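Local coordinates for hypothetical protein aq_1665 (Aquifex aeolicus, PDB 1XM7), which is of unknown function but belongs to the calcineurin-like phosphoesterase family and is therefore probably a hydrolase, at residues Glu30-Leu34 / Tyr63-Trp67; Leu41-Leu47 / Leu70-Ile75; His104-Ile109 / Ile184-Ile188. One frame throughout, in Å; residues are numbered along the deposited sequence.

Overall arrangement
Contacts 1 and 2 interlock along the chain: their segments alternate as 30-34, 41-47, 63-67 and 70-75, and their centres lie about 14 Å apart. Helix 63-69 joins them, since Trp67 takes part in contact 1 and also packs on Leu47 and Lys74 of contact 2. Contact 3 comes later, bringing the hairpin at 104-109 against the last modelled residues, 184-188. Its centre is about 20 Å from that of contact 2 and about 29 Å from that of contact 1; contacts 1 and 3 lie on opposite sides of the chain's centre. Contact 1 joins helices flanking the first sheet, contact 2 pairs two of its strands, and contact 3 lies at the second sheet.

Contact 1 of 3, residues Glu30-Leu34 / Tyr63-Trp67; sequences EIVIL and YLRIW
Two single helical turns lie side by side, Glu30-Leu34 from helix 29-38 and Tyr63-Trp67 from helix 63-69. They run parallel, with 2° between their directions and 10.8 Å between their axes. Each is closed by one backbone hydrogen bond, Leu34 N to Glu30 O and Trp67 N to Tyr63 O, both 2.9 Å. The register pairs Glu30 with Tyr63 (CA to CA 6.9 Å) and Leu34 with Trp67 (CA to CA 6.8 Å). Such neighbouring parallel helices arise from successive beta-alpha-beta crossovers on one side of a parallel sheet: helix 29-38 precedes strand 46-49, and helix 63-69 links it to 73-77.

Aromatic contacts gather at the N-terminal end. With chi1 in m, the Tyr63 ring receives Glu30 in a CH-pi contact, Glu30 CB lying 3.5 Å from the ring centroid and 7° off the normal. Ile31 meets the ring edge, its CD1 a tight 3.2 Å from Tyr63 CE1. The Glu30 carboxylate stays beside the ring, Glu30 CD 3.4 Å from Tyr63 CE2.

Apolar packing by Leu34, rotamer mt, follows: its CD1 is 4.1 Å from Tyr63 CD1 and 4.0 Å from Ile66 CG2, and its CD2 4.1 Å from Trp67 CB. A branched, apolar side chain suits this three-sided niche.

Shape and dispersion therefore hold the helices together, while Glu30 OE2 and Trp67 NE1 hydrogen-bond outside the interface, to Tyr13 N and Tyr91 O.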
loop_
_atom_site.group_PDB
_atom_site.type_symbol
_atom_site.label_atom_id
_atom_site.label_comp_id
_atom_site.label_asym_id
_atom_site.label_seq_id
_atom_site.Cartn_x
_atom_site.Cartn_y
_atom_site.Cartn_z
ATOM N N GLU A 30 4.460 -14.360 2.123
ATOM C CA GLU A 30 3.152 -14.055 2.690
ATOM C C GLU A 30 3.258 -14.168 4.205
ATOM O O GLU A 30 2.795 -13.288 4.935
ATOM C CB GLU A 30 2.078 -15.020 2.171
ATOM C CG GLU A 30 1.731 -14.839 0.700
ATOM C CD GLU A 30 2.510 -15.764 -0.223
ATOM O OE1 GLU A 30 3.674 -16.114 0.095
ATOM O OE2 GLU A 30 1.949 -16.128 -1.280
ATOM N N ILE A 31 3.880 -15.247 4.672
ATOM C CA ILE A 31 4.048 -15.478 6.100
ATOM C C ILE A 31 4.862 -14.360 6.736
ATOM O O ILE A 31 4.576 -13.938 7.856
ATOM C CB ILE A 31 4.756 -16.838 6.379
ATOM C CG1 ILE A 31 3.791 -17.824 7.034
ATOM C CG2 ILE A 31 5.932 -16.644 7.335
ATOM C CD1 ILE A 31 2.541 -18.071 6.257
ATOM N N VAL A 32 5.881 -13.886 6.036
ATOM C CA VAL A 32 6.712 -12.822 6.578
ATOM C C VAL A 32 5.932 -11.531 6.724
ATOM O O VAL A 32 6.041 -10.849 7.740
ATOM C CB VAL A 32 7.928 -12.571 5.690
ATOM C CG1 VAL A 32 8.635 -11.294 6.119
ATOM C CG2 VAL A 32 8.866 -13.770 5.771
ATOM N N ILE A 33 5.145 -11.198 5.708
ATOM C CA ILE A 33 4.332 -9.984 5.740
ATOM C C ILE A 33 3.311 -10.057 6.870
ATOM O O ILE A 33 3.197 -9.137 7.675
ATOM C CB ILE A 33 3.559 -9.781 4.411
ATOM C CG1 ILE A 33 4.517 -9.327 3.302
ATOM C CG2 ILE A 33 2.428 -8.774 4.620
ATOM C CD1 ILE A 33 3.891 -9.331 1.904
ATOM N N LEU A 34 2.558 -11.152 6.906
ATOM C CA LEU A 34 1.540 -11.363 7.932
ATOM C C LEU A 34 2.140 -11.349 9.336
ATOM O O LEU A 34 1.497 -10.926 10.296
ATOM C CB LEU A 34 0.829 -12.693 7.692
ATOM C CG LEU A 34 0.006 -12.746 6.398
ATOM C CD1 LEU A 34 -0.542 -14.156 6.184
ATOM C CD2 LEU A 34 -1.127 -11.722 6.474
ATOM N N TYR A 63 -3.685 -17.714 4.281
ATOM C CA TYR A 63 -3.152 -16.366 4.289
ATOM C C TYR A 63 -4.259 -15.331 4.491
ATOM O O TYR A 63 -4.149 -14.444 5.340
ATOM C CB TYR A 63 -2.390 -16.070 2.989
ATOM C CG TYR A 63 -1.159 -16.934 2.755
ATOM C CD1 TYR A 63 -0.434 -17.457 3.827
ATOM C CD2 TYR A 63 -0.720 -17.225 1.458
ATOM C CE1 TYR A 63 0.687 -18.249 3.619
ATOM C CE2 TYR A 63 0.404 -18.018 1.240
ATOM C CZ TYR A 63 1.101 -18.530 2.330
ATOM O OH TYR A 63 2.195 -19.346 2.139
ATOM N N LEU A 64 -5.336 -15.458 3.725
ATOM C CA LEU A 64 -6.432 -14.506 3.815
ATOM C C LEU A 64 -7.225 -14.610 5.111
ATOM O O LEU A 64 -7.631 -13.596 5.678
ATOM C CB LEU A 64 -7.365 -14.653 2.602
ATOM C CG LEU A 64 -6.720 -14.409 1.230
ATOM C CD1 LEU A 64 -7.810 -14.241 0.190
ATOM C CD2 LEU A 64 -5.827 -13.168 1.267
ATOM N N ARG A 65 -7.452 -15.831 5.576
ATOM C CA ARG A 65 -8.189 -16.036 6.811
ATOM C C ARG A 65 -7.371 -15.375 7.922
ATOM O O ARG A 65 -7.914 -14.695 8.787
ATOM C CB ARG A 65 -8.363 -17.538 7.069
ATOM C CG ARG A 65 -9.381 -17.893 8.160
ATOM C CD ARG A 65 -9.727 -19.402 8.182
ATOM N NE ARG A 65 -10.450 -19.825 6.976
ATOM C CZ ARG A 65 -10.884 -21.066 6.736
ATOM N NH1 ARG A 65 -10.678 -22.036 7.625
ATOM N NH2 ARG A 65 -11.508 -21.343 5.595
ATOM N N ILE A 66 -6.054 -15.562 7.869
ATOM C CA ILE A 66 -5.152 -14.985 8.858
ATOM C C ILE A 66 -5.229 -13.463 8.810
ATOM O O ILE A 66 -5.383 -12.801 9.842
ATOM C CB ILE A 66 -3.695 -15.443 8.613
ATOM C CG1 ILE A 66 -3.574 -16.935 8.921
ATOM C CG2 ILE A 66 -2.730 -14.633 9.475
ATOM C CD1 ILE A 66 -2.259 -17.540 8.499
ATOM N N TRP A 67 -5.123 -12.904 7.612
ATOM C CA TRP A 67 -5.214 -11.460 7.441
ATOM C C TRP A 67 -6.497 -10.930 8.080
ATOM O O TRP A 67 -6.486 -9.947 8.813
ATOM C CB TRP A 67 -5.195 -11.122 5.947
ATOM C CG TRP A 67 -5.724 -9.765 5.613
ATOM C CD1 TRP A 67 -7.036 -9.403 5.466
ATOM C CD2 TRP A 67 -4.956 -8.580 5.425
ATOM N NE1 TRP A 67 -7.128 -8.061 5.199
ATOM C CE2 TRP A 67 -5.866 -7.529 5.168
ATOM C CE3 TRP A 67 -3.582 -8.300 5.450
ATOM C CZ2 TRP A 67 -5.448 -6.218 4.938
ATOM C CZ3 TRP A 67 -3.162 -6.989 5.220
ATOM C CH2 TRP A 67 -4.097 -5.966 4.968
#

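Contact 2 of 3, residues Leu41-Leu47 / Leu70-Ile75; sequences LKPEDTL and LPGRKI
Thr46 and Leu47 bridge Arg73 and Lys74 in parallel register (CA to CA 4.5 and 5.0 Å). Arg73 bonds to the two residues flanking Thr46, its N donating to Asp45 O (2.9 Å) and its O accepting from Leu47 N (2.8 Å). Ile75 N donates to Leu47 O (3.1 Å) and Lys74 N to Asp93 OD1, while the backbone of Thr46 bonds to Met3 and Tyr5.

Before the strand, a type I turn over Lys42-Asp45 closes through Asp45 N to Lys42 O (3.0 Å); Asp45 OD1 accepts from Lys42 N (2.7 Å) and OD2 from Met3 N. Gly72 (phi/psi 88/166) lies against this turn, where a CB would be tight to Lys42 O and Asp45 O and jammed against the preceding carbonyl. Lys74 NZ serves Leu70 O (2.5 Å), Gly72 O (3.1 Å) and, weakly, Pro71 O (3.2 Å); Arg73 forms a salt bridge with Glu94. Leu41 CB packs 3.9 Å from Pro71 CG.

Adjacent parallel strands 46-49 and 73-77, connected through helix 63-69, form a beta-alpha-beta unit.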
loop_
_atom_site.group_PDB
_atom_site.type_symbol
_atom_site.label_atom_id
_atom_site.label_comp_id
_atom_site.label_asym_id
_atom_site.label_seq_id
_atom_site.Cartn_x
_atom_site.Cartn_y
_atom_site.Cartn_z
ATOM N N LEU A 41 0.056 -4.435 14.969
ATOM C CA LEU A 41 -1.336 -4.029 15.004
ATOM C C LEU A 41 -1.978 -4.262 16.348
ATOM O O LEU A 41 -1.736 -5.279 17.000
ATOM C CB LEU A 41 -2.147 -4.796 13.969
ATOM C CG LEU A 41 -1.858 -4.502 12.506
ATOM C CD1 LEU A 41 -2.746 -5.388 11.630
ATOM C CD2 LEU A 41 -2.110 -3.029 12.235
ATOM N N LYS A 42 -2.802 -3.307 16.756
ATOM C CA LYS A 42 -3.546 -3.417 17.995
ATOM C C LYS A 42 -4.990 -3.145 17.597
ATOM O O LYS A 42 -5.254 -2.573 16.546
ATOM C CB LYS A 42 -3.062 -2.404 19.030
ATOM C CG LYS A 42 -1.606 -2.584 19.451
ATOM C CD LYS A 42 -1.345 -3.966 20.031
ATOM C CE LYS A 42 0.108 -4.112 20.497
ATOM N NZ LYS A 42 1.110 -3.819 19.420
ATOM N N PRO A 43 -5.943 -3.566 18.426
ATOM C CA PRO A 43 -7.355 -3.358 18.119
ATOM C C PRO A 43 -7.770 -1.952 17.679
ATOM O O PRO A 43 -8.630 -1.807 16.812
ATOM C CB PRO A 43 -8.039 -3.795 19.405
ATOM C CG PRO A 43 -7.144 -4.906 19.877
ATOM C CD PRO A 43 -5.781 -4.302 19.691
ATOM N N GLU A 44 -7.160 -0.921 18.254
ATOM C CA GLU A 44 -7.541 0.448 17.914
ATOM C C GLU A 44 -6.763 1.093 16.757
ATOM O O GLU A 44 -7.002 2.253 16.390
ATOM C CB GLU A 44 -7.474 1.331 19.177
ATOM C CG GLU A 44 -6.160 1.291 19.978
ATOM C CD GLU A 44 -5.939 -0.017 20.762
ATOM O OE1 GLU A 44 -6.870 -0.483 21.466
ATOM O OE2 GLU A 44 -4.814 -0.567 20.689
ATOM N N ASP A 45 -5.845 0.335 16.172
ATOM C CA ASP A 45 -5.049 0.824 15.058
ATOM C C ASP A 45 -5.866 0.756 13.774
ATOM O O ASP A 45 -6.981 0.229 13.757
ATOM C CB ASP A 45 -3.794 -0.037 14.897
ATOM C CG ASP A 45 -2.874 0.034 16.100
ATOM O OD1 ASP A 45 -1.959 -0.812 16.195
ATOM O OD2 ASP A 45 -3.059 0.937 16.941
ATOM N N THR A 46 -5.299 1.298 12.698
ATOM C CA THR A 46 -5.938 1.278 11.388
ATOM C C THR A 46 -4.858 1.054 10.347
ATOM O O THR A 46 -3.874 1.796 10.290
ATOM C CB THR A 46 -6.666 2.603 11.065
ATOM O OG1 THR A 46 -7.699 2.822 12.036
ATOM C CG2 THR A 46 -7.292 2.543 9.664
ATOM N N LEU A 47 -5.052 0.022 9.531
ATOM C CA LEU A 47 -4.108 -0.340 8.479
ATOM C C LEU A 47 -4.621 0.015 7.089
ATOM O O LEU A 47 -5.714 -0.393 6.686
ATOM C CB LEU A 47 -3.818 -1.842 8.540
ATOM C CG LEU A 47 -2.957 -2.481 7.443
ATOM C CD1 LEU A 47 -1.539 -1.922 7.473
ATOM C CD2 LEU A 47 -2.932 -3.987 7.652
ATOM N N LEU A 70 -6.399 -10.600 11.828
ATOM C CA LEU A 70 -5.587 -9.526 12.402
ATOM C C LEU A 70 -6.413 -8.429 13.057
ATOM O O LEU A 70 -7.502 -8.113 12.606
ATOM C CB LEU A 70 -4.679 -8.910 11.331
ATOM C CG LEU A 70 -3.536 -9.802 10.841
ATOM C CD1 LEU A 70 -2.740 -9.073 9.783
ATOM C CD2 LEU A 70 -2.642 -10.187 12.010
ATOM N N PRO A 71 -5.903 -7.842 14.142
ATOM C CA PRO A 71 -6.642 -6.776 14.821
ATOM C C PRO A 71 -6.578 -5.429 14.087
ATOM O O PRO A 71 -5.841 -5.273 13.120
ATOM C CB PRO A 71 -5.986 -6.739 16.201
ATOM C CG PRO A 71 -4.572 -7.117 15.905
ATOM C CD PRO A 71 -4.732 -8.259 14.936
ATOM N N GLY A 72 -7.373 -4.466 14.541
ATOM C CA GLY A 72 -7.383 -3.153 13.922
ATOM C C GLY A 72 -8.356 -3.013 12.765
ATOM O O GLY A 72 -8.892 -4.003 12.264
ATOM N N ARG A 73 -8.602 -1.772 12.357
ATOM C CA ARG A 73 -9.488 -1.479 11.231
ATOM C C ARG A 73 -8.664 -1.631 9.945
ATOM O O ARG A 73 -7.475 -1.334 9.920
ATOM C CB ARG A 73 -10.037 -0.051 11.367
ATOM C CG ARG A 73 -10.608 0.567 10.093
ATOM C CD ARG A 73 -11.460 1.805 10.399
ATOM N NE ARG A 73 -12.669 1.420 11.131
ATOM C CZ ARG A 73 -13.857 1.174 10.576
ATOM N NH1 ARG A 73 -14.028 1.281 9.264
ATOM N NH2 ARG A 73 -14.876 0.790 11.336
ATOM N N LYS A 74 -9.288 -2.112 8.879
ATOM C CA LYS A 74 -8.580 -2.295 7.617
ATOM C C LYS A 74 -9.323 -1.648 6.461
ATOM O O LYS A 74 -10.491 -1.941 6.222
ATOM C CB LYS A 74 -8.387 -3.790 7.344
ATOM C CG LYS A 74 -7.586 -4.475 8.437
ATOM C CD LYS A 74 -7.562 -5.988 8.304
ATOM C CE LYS A 74 -6.870 -6.627 9.511
ATOM N NZ LYS A 74 -7.681 -6.446 10.741
ATOM N N ILE A 75 -8.653 -0.748 5.753
ATOM C CA ILE A 75 -9.286 -0.099 4.618
ATOM C C ILE A 75 -8.366 -0.283 3.415
ATOM O O ILE A 75 -7.146 -0.352 3.569
ATOM C CB ILE A 75 -9.572 1.415 4.908
ATOM C CG1 ILE A 75 -8.494 2.296 4.305
ATOM C CG2 ILE A 75 -9.643 1.673 6.406
ATOM C CD1 ILE A 75 -8.769 2.662 2.881
#

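Contact 3 of 3, residues His104-Ile109 / Ile184-Ile188; sequences HKGKRI and IDKLI
A tight turn at Lys105-Gly106 reverses the chain between strands 99-104 and 107-112, secured by His104 N to Lys107 O (2.8 Å). Gly106 adopts phi/psi 92/-67, where a CB would strike the preceding carbonyl. Facing this hairpin, Ile184 and Asp185 belong to helix 182-185, and the chain curls on to Ile188, the last modelled residue, whose N donates to Ile184 O (3.2 Å). CA atoms pair as His104 with Ile184 (8.8 Å), Lys105 with Asp185 (8.5 Å) and Lys107 with Ile188 (7.3 Å), so side chains must span the gap.

The two lysines do so in similar extended rotamers, mttt. Lys105 stretches NZ to 3.4 Å from Asp185 OD1, a weak hydrogen bond within a salt bridge; Asp185, chi1 m, also has a long, weak ion pair with Arg182. Lys107 carries NZ to Ile188 O (3.2 Å), and its aliphatic part lies against the isoleucine, Lys107 CD 3.5 Å from Ile188 CG1. Long, flexible lysines suit this outer edge of the contact, offering both aliphatic length and charge. Ile188 (tt) extends toward the turn, its CD1 4.0 Å from Lys105 CB and a close 3.0 Å from Lys105 O.

Deeper in, His104 (chi1 t), whose CA-to-CB bond points toward the other segment, packs beside Ile184 and Asp185. Ile109 and Ile184, both mt, meet end to end, CD1 to CD1 3.9 Å.

Ile184 also rests on Leu142 and Ile144 of strand 142-145 and on Phe6 of strand 4-7, while His104 touches Met4, so the short C-terminal helix contacts strands of both sheets beside the hairpin.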
loop_
_atom_site.group_PDB
_atom_site.type_symbol
_atom_site.label_atom_id
_atom_site.label_comp_id
_atom_site.label_asym_id
_atom_site.label_seq_id
_atom_site.Cartn_x
_atom_site.Cartn_y
_atom_site.Cartn_z
ATOM N N HIS A 104 -3.439 14.274 9.177
ATOM C CA HIS A 104 -2.736 13.789 10.349
ATOM C C HIS A 104 -1.956 14.919 11.009
ATOM O O HIS A 104 -1.122 15.554 10.362
ATOM C CB HIS A 104 -1.785 12.664 9.947
ATOM C CG HIS A 104 -1.012 12.080 11.091
ATOM N ND1 HIS A 104 0.367 12.080 11.134
ATOM C CD2 HIS A 104 -1.424 11.464 12.223
ATOM C CE1 HIS A 104 0.769 11.489 12.245
ATOM N NE2 HIS A 104 -0.297 11.105 12.923
ATOM N N LYS A 105 -2.219 15.165 12.291
ATOM C CA LYS A 105 -1.519 16.220 13.021
ATOM C C LYS A 105 -1.286 17.429 12.121
ATOM O O LYS A 105 -0.145 17.844 11.877
ATOM C CB LYS A 105 -0.180 15.699 13.573
ATOM C CG LYS A 105 -0.340 14.793 14.784
ATOM C CD LYS A 105 0.971 14.155 15.212
ATOM C CE LYS A 105 0.750 13.196 16.391
ATOM N NZ LYS A 105 1.955 12.371 16.738
ATOM N N GLY A 106 -2.387 17.972 11.612
ATOM C CA GLY A 106 -2.310 19.138 10.756
ATOM C C GLY A 106 -2.207 18.854 9.268
ATOM O O GLY A 106 -3.137 19.159 8.509
ATOM N N LYS A 107 -1.083 18.274 8.849
ATOM C CA LYS A 107 -0.851 17.981 7.440
ATOM C C LYS A 107 -1.897 17.084 6.776
ATOM O O LYS A 107 -2.530 16.246 7.422
ATOM C CB LYS A 107 0.568 17.439 7.260
ATOM C CG LYS A 107 1.601 18.502 7.645
ATOM C CD LYS A 107 3.021 18.171 7.212
ATOM C CE LYS A 107 3.947 19.364 7.481
ATOM N NZ LYS A 107 5.358 19.095 7.069
ATOM N N ARG A 108 -2.077 17.302 5.476
ATOM C CA ARG A 108 -3.058 16.588 4.668
ATOM C C ARG A 108 -2.387 15.503 3.831
ATOM O O ARG A 108 -1.429 15.777 3.106
ATOM C CB ARG A 108 -3.766 17.600 3.774
ATOM C CG ARG A 108 -5.113 17.174 3.286
ATOM C CD ARG A 108 -5.883 18.366 2.745
ATOM N NE ARG A 108 -7.157 17.927 2.186
ATOM C CZ ARG A 108 -8.147 18.736 1.823
ATOM N NH1 ARG A 108 -8.025 20.052 1.960
ATOM N NH2 ARG A 108 -9.261 18.225 1.309
ATOM N N ILE A 109 -2.909 14.278 3.920
ATOM C CA ILE A 109 -2.331 13.139 3.211
ATOM C C ILE A 109 -3.187 12.457 2.136
ATOM O O ILE A 109 -4.322 12.034 2.388
ATOM C CB ILE A 109 -1.892 12.038 4.208
ATOM C CG1 ILE A 109 -1.053 12.649 5.335
ATOM C CG2 ILE A 109 -1.080 10.971 3.477
ATOM C CD1 ILE A 109 -0.726 11.679 6.459
ATOM N N ILE A 184 5.804 9.230 9.143
ATOM C CA ILE A 184 5.124 10.356 8.504
ATOM C C ILE A 184 5.561 11.605 9.249
ATOM O O ILE A 184 5.848 12.638 8.647
ATOM C CB ILE A 184 3.578 10.252 8.617
ATOM C CG1 ILE A 184 3.078 8.986 7.922
ATOM C CG2 ILE A 184 2.924 11.482 7.994
ATOM C CD1 ILE A 184 1.578 8.845 7.946
ATOM N N ASP A 185 5.605 11.484 10.573
ATOM C CA ASP A 185 6.003 12.569 11.461
ATOM C C ASP A 185 7.451 12.961 11.229
ATOM O O ASP A 185 7.815 14.129 11.359
ATOM C CB ASP A 185 5.810 12.140 12.913
ATOM C CG ASP A 185 4.361 11.859 13.239
ATOM O OD1 ASP A 185 4.083 11.273 14.308
ATOM O OD2 ASP A 185 3.496 12.234 12.421
ATOM N N LYS A 186 8.276 11.979 10.882
ATOM C CA LYS A 186 9.682 12.237 10.624
ATOM C C LYS A 186 9.790 13.269 9.509
ATOM O O LYS A 186 10.849 13.837 9.281
ATOM C CB LYS A 186 10.399 10.946 10.217
ATOM C CG LYS A 186 10.077 9.721 11.086
ATOM C CD LYS A 186 10.209 9.996 12.583
ATOM C CE LYS A 186 11.629 10.402 12.977
ATOM N NZ LYS A 186 11.735 10.810 14.416
ATOM N N LEU A 187 8.682 13.508 8.814
ATOM C CA LEU A 187 8.646 14.487 7.731
ATOM C C LEU A 187 8.051 15.798 8.246
ATOM O O LEU A 187 8.695 16.848 8.188
ATOM C CB LEU A 187 7.804 13.958 6.569
ATOM C CG LEU A 187 8.261 12.618 5.995
ATOM C CD1 LEU A 187 7.276 12.153 4.946
ATOM C CD2 LEU A 187 9.648 12.759 5.400
ATOM N N ILE A 188 6.821 15.721 8.758
ATOM C CA ILE A 188 6.103 16.877 9.301
ATOM C C ILE A 188 7.035 17.806 10.095
ATOM O O ILE A 188 7.054 19.019 9.779
ATOM C CB ILE A 188 4.913 16.417 10.211
ATOM C CG1 ILE A 188 3.972 17.591 10.496
ATOM C CG2 ILE A 188 5.434 15.860 11.534
ATOM C CD1 ILE A 188 2.723 17.198 11.271
#